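Local structure of pectate lyase (Cellvibrio cellulosa, 1GXM) at residues A[183-195]-A[210-223]. The protein cleaves polygalacturonic acid (pectate) by anti-beta-elimination, this chain being the catalytic module of a larger polysaccharide lyase of family 10. Numbering follows the deposited sequence.
Sequences WKQNGVLTVWCAQ and ELESLSGSESVGVL
In the segment leading into helix 219-226 of the catalytic module, Trp192 and Ser219 join a beta hairpin and its following loop to the N-terminal part of the helix. Ser219 OG accepts the Trp192 backbone N-H at 3.2 Å and donates its own hydrogen bond to Ser215 O, in the carbonyl plane on a lone pair. The neighbouring Ser215 N donates to Trp192 O at 2.7 Å, nearly straight at 167°, which pins the tryptophan backbone on both its N-H and its carbonyl.

With CG beside its backbone N (chi1 -62°), the Trp192 indole reaches along the helix. Val222 CG1 sits squarely over its six-membered ring, 3.4 Å from the centroid, a CH-pi contact, while Leu223 CD2 meets the ring edge, 3.8 Å from CZ3. The indole NE1 is held by Ile178 O.

Leu214 extends into the open end of the hairpin. Its CD2 lies 3.6 Å from Trp183 CB and its CD1 3.6 Å from Thr190 OG1, whose hydroxyl donates a hydrogen bond to Trp183 O from above the carbonyl plane; Val191 CG2 packs on Leu214 CB, and Trp245 of helix 233-246 adjoins both residues.

Further along, water 2 links Ala194 N to Ser213 OG, and water 3 links Gln195 NE2 to Leu211 O; this NE2 also hydrogen-bonds Lys204 O. Ser213 O, buried beside Cys193, has no polar partner. Ser215 OG accepts from Glu218 N at 2.9 Å, forming an ST motif, common where a chain enters a helix, here in the pectic acid lyase module.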
loop_
_atom_site.group_PDB
_atom_site.type_symbol
_atom_site.label_atom_id
_atom_site.label_comp_id
_atom_site.label_asym_id
_atom_site.label_seq_id
_atom_site.Cartn_x
_atom_site.Cartn_y
_atom_site.Cartn_z
ATOM N N TRP A 183 14.302 -0.233 -6.409
ATOM C CA TRP A 183 15.189 0.631 -7.168
ATOM C C TRP A 183 16.633 0.503 -6.742
ATOM O O TRP A 183 16.955 0.578 -5.568
ATOM C CB TRP A 183 14.745 2.078 -7.016
ATOM C CG TRP A 183 15.589 3.029 -7.759
ATOM C CD1 TRP A 183 16.476 3.889 -7.226
ATOM C CD2 TRP A 183 15.617 3.231 -9.172
ATOM N NE1 TRP A 183 17.079 4.625 -8.215
ATOM C CE2 TRP A 183 16.547 4.256 -9.423
ATOM C CE3 TRP A 183 14.907 2.687 -10.250
ATOM C CZ2 TRP A 183 16.820 4.720 -10.703
ATOM C CZ3 TRP A 183 15.189 3.143 -11.522
ATOM C CH2 TRP A 183 16.139 4.149 -11.734
ATOM N N LYS A 184 17.498 0.325 -7.733
ATOM C CA LYS A 184 18.931 0.264 -7.514
ATOM C C LYS A 184 19.465 1.625 -7.865
ATOM O O LYS A 184 19.459 2.064 -9.014
ATOM C CB LYS A 184 19.571 -0.821 -8.357
ATOM C CG LYS A 184 19.196 -2.215 -7.899
ATOM C CD LYS A 184 19.504 -3.350 -8.915
ATOM C CE LYS A 184 20.604 -3.080 -9.893
ATOM N NZ LYS A 184 20.532 -4.017 -11.061
ATOM N N GLN A 185 19.893 2.293 -6.818
ATOM C CA GLN A 185 20.370 3.647 -6.878
ATOM C C GLN A 185 21.871 3.561 -6.984
ATOM O O GLN A 185 22.543 3.329 -5.991
ATOM C CB GLN A 185 19.975 4.361 -5.605
ATOM C CG GLN A 185 20.305 5.832 -5.610
ATOM C CD GLN A 185 19.803 6.456 -4.366
ATOM O OE1 GLN A 185 20.412 6.268 -3.306
ATOM N NE2 GLN A 185 18.667 7.147 -4.448
ATOM N N ASN A 186 22.372 3.718 -8.205
ATOM C CA ASN A 186 23.802 3.641 -8.494
ATOM C C ASN A 186 24.375 2.388 -7.862
ATOM O O ASN A 186 25.383 2.404 -7.161
ATOM C CB ASN A 186 24.495 4.910 -8.017
ATOM C CG ASN A 186 23.897 6.150 -8.639
ATOM O OD1 ASN A 186 23.738 6.228 -9.870
ATOM N ND2 ASN A 186 23.503 7.110 -7.797
ATOM N N GLY A 187 23.671 1.295 -8.097
ATOM C CA GLY A 187 24.119 -0.008 -7.665
ATOM C C GLY A 187 23.635 -0.456 -6.305
ATOM O O GLY A 187 23.875 -1.595 -5.962
ATOM N N VAL A 188 22.978 0.421 -5.540
ATOM C CA VAL A 188 22.578 0.140 -4.156
ATOM C C VAL A 188 21.057 -0.039 -4.082
ATOM O O VAL A 188 20.314 0.805 -4.539
ATOM C CB VAL A 188 22.962 1.289 -3.230
ATOM C CG1 VAL A 188 22.486 1.054 -1.795
ATOM C CG2 VAL A 188 24.484 1.500 -3.265
ATOM N N LEU A 189 20.597 -1.136 -3.508
ATOM C CA LEU A 189 19.172 -1.395 -3.399
ATOM C C LEU A 189 18.530 -0.414 -2.418
ATOM O O LEU A 189 19.041 -0.225 -1.317
ATOM C CB LEU A 189 18.949 -2.814 -2.900
ATOM C CG LEU A 189 17.681 -3.530 -3.252
ATOM C CD1 LEU A 189 17.383 -3.557 -4.768
ATOM C CD2 LEU A 189 17.805 -4.974 -2.722
ATOM N N THR A 190 17.405 0.193 -2.808
ATOM C CA THR A 190 16.731 1.196 -1.982
ATOM C C THR A 190 15.284 0.813 -1.768
ATOM O O THR A 190 15.016 -0.139 -1.082
ATOM C CB THR A 190 16.903 2.631 -2.541
ATOM O OG1 THR A 190 16.386 2.750 -3.871
ATOM C CG2 THR A 190 18.400 3.001 -2.610
ATOM N N VAL A 191 14.352 1.559 -2.351
ATOM C CA VAL A 191 12.929 1.358 -2.103
ATOM C C VAL A 191 12.165 1.463 -3.424
ATOM O O VAL A 191 12.685 1.052 -4.457
ATOM C CB VAL A 191 12.395 2.264 -0.976
ATOM C CG1 VAL A 191 13.031 1.883 0.338
ATOM C CG2 VAL A 191 12.589 3.751 -1.277
ATOM N N TRP A 192 10.939 1.974 -3.386
ATOM C CA TRP A 192 10.061 1.946 -4.528
ATOM C C TRP A 192 9.471 3.313 -4.751
ATOM O O TRP A 192 9.333 4.113 -3.841
ATOM C CB TRP A 192 8.890 0.952 -4.314
ATOM C CG TRP A 192 9.375 -0.437 -4.136
ATOM C CD1 TRP A 192 9.488 -1.387 -5.099
ATOM C CD2 TRP A 192 9.912 -1.013 -2.943
ATOM N NE1 TRP A 192 10.036 -2.522 -4.577
ATOM C CE2 TRP A 192 10.307 -2.328 -3.253
ATOM C CE3 TRP A 192 10.065 -0.562 -1.633
ATOM C CZ2 TRP A 192 10.874 -3.178 -2.312
ATOM C CZ3 TRP A 192 10.623 -1.388 -0.706
ATOM C CH2 TRP A 192 11.049 -2.680 -1.048
ATOM N N CYS A 193 9.088 3.554 -5.986
ATOM C CA CYS A 193 8.233 4.667 -6.355
ATOM C C CYS A 193 6.808 4.332 -5.976
ATOM O O CYS A 193 6.447 3.193 -5.796
ATOM C CB CYS A 193 8.337 4.903 -7.871
ATOM S SG CYS A 193 7.665 6.466 -8.415
ATOM N N ALA A 194 5.963 5.346 -5.877
ATOM C CA ALA A 194 4.564 5.099 -5.566
ATOM C C ALA A 194 3.867 4.319 -6.669
ATOM O O ALA A 194 2.866 3.677 -6.431
ATOM C CB ALA A 194 3.832 6.361 -5.281
ATOM N N GLN A 195 4.404 4.373 -7.875
ATOM C CA GLN A 195 3.881 3.566 -8.954
ATOM C C GLN A 195 5.016 3.228 -9.902
ATOM O O GLN A 195 5.931 4.024 -10.092
ATOM C CB GLN A 195 2.710 4.233 -9.673
ATOM C CG GLN A 195 2.967 5.611 -10.153
ATOM C CD GLN A 195 3.052 6.652 -9.049
ATOM O OE1 GLN A 195 2.211 6.666 -8.136
ATOM N NE2 GLN A 195 4.010 7.547 -9.150
ATOM N N GLU A 210 3.008 14.094 -8.948
ATOM C CA GLU A 210 3.506 12.816 -8.454
ATOM C C GLU A 210 4.497 12.254 -9.457
ATOM O O GLU A 210 4.128 11.587 -10.392
ATOM C CB GLU A 210 2.343 11.866 -8.218
ATOM C CG GLU A 210 1.488 12.367 -7.072
ATOM C CD GLU A 210 0.206 11.623 -6.863
ATOM O OE1 GLU A 210 -0.375 11.094 -7.825
ATOM O OE2 GLU A 210 -0.242 11.571 -5.707
ATOM N N LEU A 211 5.763 12.568 -9.260
ATOM C CA LEU A 211 6.778 12.293 -10.252
ATOM C C LEU A 211 7.515 11.012 -9.931
ATOM O O LEU A 211 7.417 10.456 -8.857
ATOM C CB LEU A 211 7.734 13.470 -10.320
ATOM C CG LEU A 211 7.120 14.839 -10.564
ATOM C CD1 LEU A 211 8.221 15.850 -10.749
ATOM C CD2 LEU A 211 6.262 14.834 -11.807
ATOM N N GLU A 212 8.321 10.588 -10.878
ATOM C CA GLU A 212 9.200 9.451 -10.684
ATOM C C GLU A 212 10.163 9.770 -9.559
ATOM O O GLU A 212 10.781 10.819 -9.539
ATOM C CB GLU A 212 10.000 9.140 -11.953
ATOM C CG GLU A 212 9.159 9.036 -13.233
ATOM C CD GLU A 212 9.025 10.363 -13.989
ATOM O OE1 GLU A 212 8.918 11.459 -13.374
ATOM O OE2 GLU A 212 9.028 10.343 -15.240
ATOM N N SER A 213 10.291 8.825 -8.648
ATOM C CA SER A 213 10.899 9.093 -7.370
ATOM C C SER A 213 10.953 7.850 -6.541
ATOM O O SER A 213 10.303 6.860 -6.854
ATOM C CB SER A 213 10.075 10.121 -6.622
ATOM O OG SER A 213 8.733 9.703 -6.538
ATOM N N LEU A 214 11.743 7.896 -5.479
ATOM C CA LEU A 214 11.528 6.973 -4.364
ATOM C C LEU A 214 10.487 7.560 -3.444
ATOM O O LEU A 214 10.518 8.747 -3.101
ATOM C CB LEU A 214 12.814 6.748 -3.594
ATOM C CG LEU A 214 13.942 6.177 -4.442
ATOM C CD1 LEU A 214 15.194 6.087 -3.606
ATOM C CD2 LEU A 214 13.587 4.833 -4.985
ATOM N N SER A 215 9.556 6.717 -3.042
ATOM C CA SER A 215 8.443 7.140 -2.209
ATOM C C SER A 215 8.743 6.907 -0.749
ATOM O O SER A 215 8.821 5.776 -0.286
ATOM C CB SER A 215 7.178 6.370 -2.554
ATOM O OG SER A 215 6.099 6.777 -1.718
ATOM N N GLY A 216 8.871 7.991 -0.004
ATOM C CA GLY A 216 9.028 7.891 1.426
ATOM C C GLY A 216 7.774 7.378 2.096
ATOM O O GLY A 216 7.850 6.719 3.117
ATOM N N SER A 217 6.615 7.694 1.532
ATOM C CA SER A 217 5.336 7.324 2.127
ATOM C C SER A 217 4.949 5.887 1.846
ATOM O O SER A 217 4.524 5.182 2.735
ATOM C CB SER A 217 4.246 8.250 1.607
ATOM O OG SER A 217 4.330 8.354 0.201
ATOM N N GLU A 218 5.087 5.442 0.613
ATOM C CA GLU A 218 4.537 4.138 0.231
ATOM C C GLU A 218 5.501 3.003 0.446
ATOM O O GLU A 218 5.088 1.852 0.500
ATOM C CB GLU A 218 4.054 4.132 -1.228
ATOM C CG GLU A 218 3.108 5.261 -1.575
ATOM C CD GLU A 218 1.828 5.289 -0.769
ATOM O OE1 GLU A 218 1.524 4.349 -0.021
ATOM O OE2 GLU A 218 1.102 6.272 -0.932
ATOM N N SER A 219 6.781 3.304 0.576
ATOM C CA SER A 219 7.751 2.236 0.694
ATOM C C SER A 219 7.655 1.532 2.039
ATOM O O SER A 219 8.045 0.393 2.144
ATOM C CB SER A 219 9.140 2.757 0.432
ATOM O OG SER A 219 9.270 3.093 -0.929
ATOM N N VAL A 220 7.080 2.183 3.046
ATOM C CA VAL A 220 6.866 1.573 4.359
ATOM C C VAL A 220 5.995 0.331 4.230
ATOM O O VAL A 220 6.345 -0.755 4.687
ATOM C CB VAL A 220 6.180 2.557 5.306
ATOM C CG1 VAL A 220 5.828 1.894 6.631
ATOM C CG2 VAL A 220 7.049 3.791 5.512
ATOM N N GLY A 221 4.858 0.482 3.565
ATOM C CA GLY A 221 3.925 -0.615 3.440
ATOM C C GLY A 221 4.480 -1.742 2.606
ATOM O O GLY A 221 4.154 -2.906 2.828
ATOM N N VAL A 222 5.285 -1.409 1.610
ATOM C CA VAL A 222 5.899 -2.451 0.784
ATOM C C VAL A 222 6.829 -3.287 1.660
ATOM O O VAL A 222 6.819 -4.510 1.630
ATOM C CB VAL A 222 6.678 -1.854 -0.388
ATOM C CG1 VAL A 222 7.340 -2.968 -1.182
ATOM C CG2 VAL A 222 5.769 -1.059 -1.307
ATOM N N LEU A 223 7.657 -2.618 2.449
ATOM C CA LEU A 223 8.522 -3.322 3.388
ATOM C C LEU A 223 7.731 -4.150 4.389
ATOM O O LEU A 223 8.073 -5.279 4.691
ATOM C CB LEU A 223 9.445 -2.347 4.101
ATOM C CG LEU A 223 10.477 -1.728 3.178
ATOM C CD1 LEU A 223 11.167 -0.537 3.844
ATOM C CD2 LEU A 223 11.527 -2.720 2.715
HETATM O O HOH W 1 6.554 2.790 -2.663
HETATM O O HOH W 2 6.693 8.232 -5.474
HETATM O O HOH W 3 5.152 9.500 -7.423
#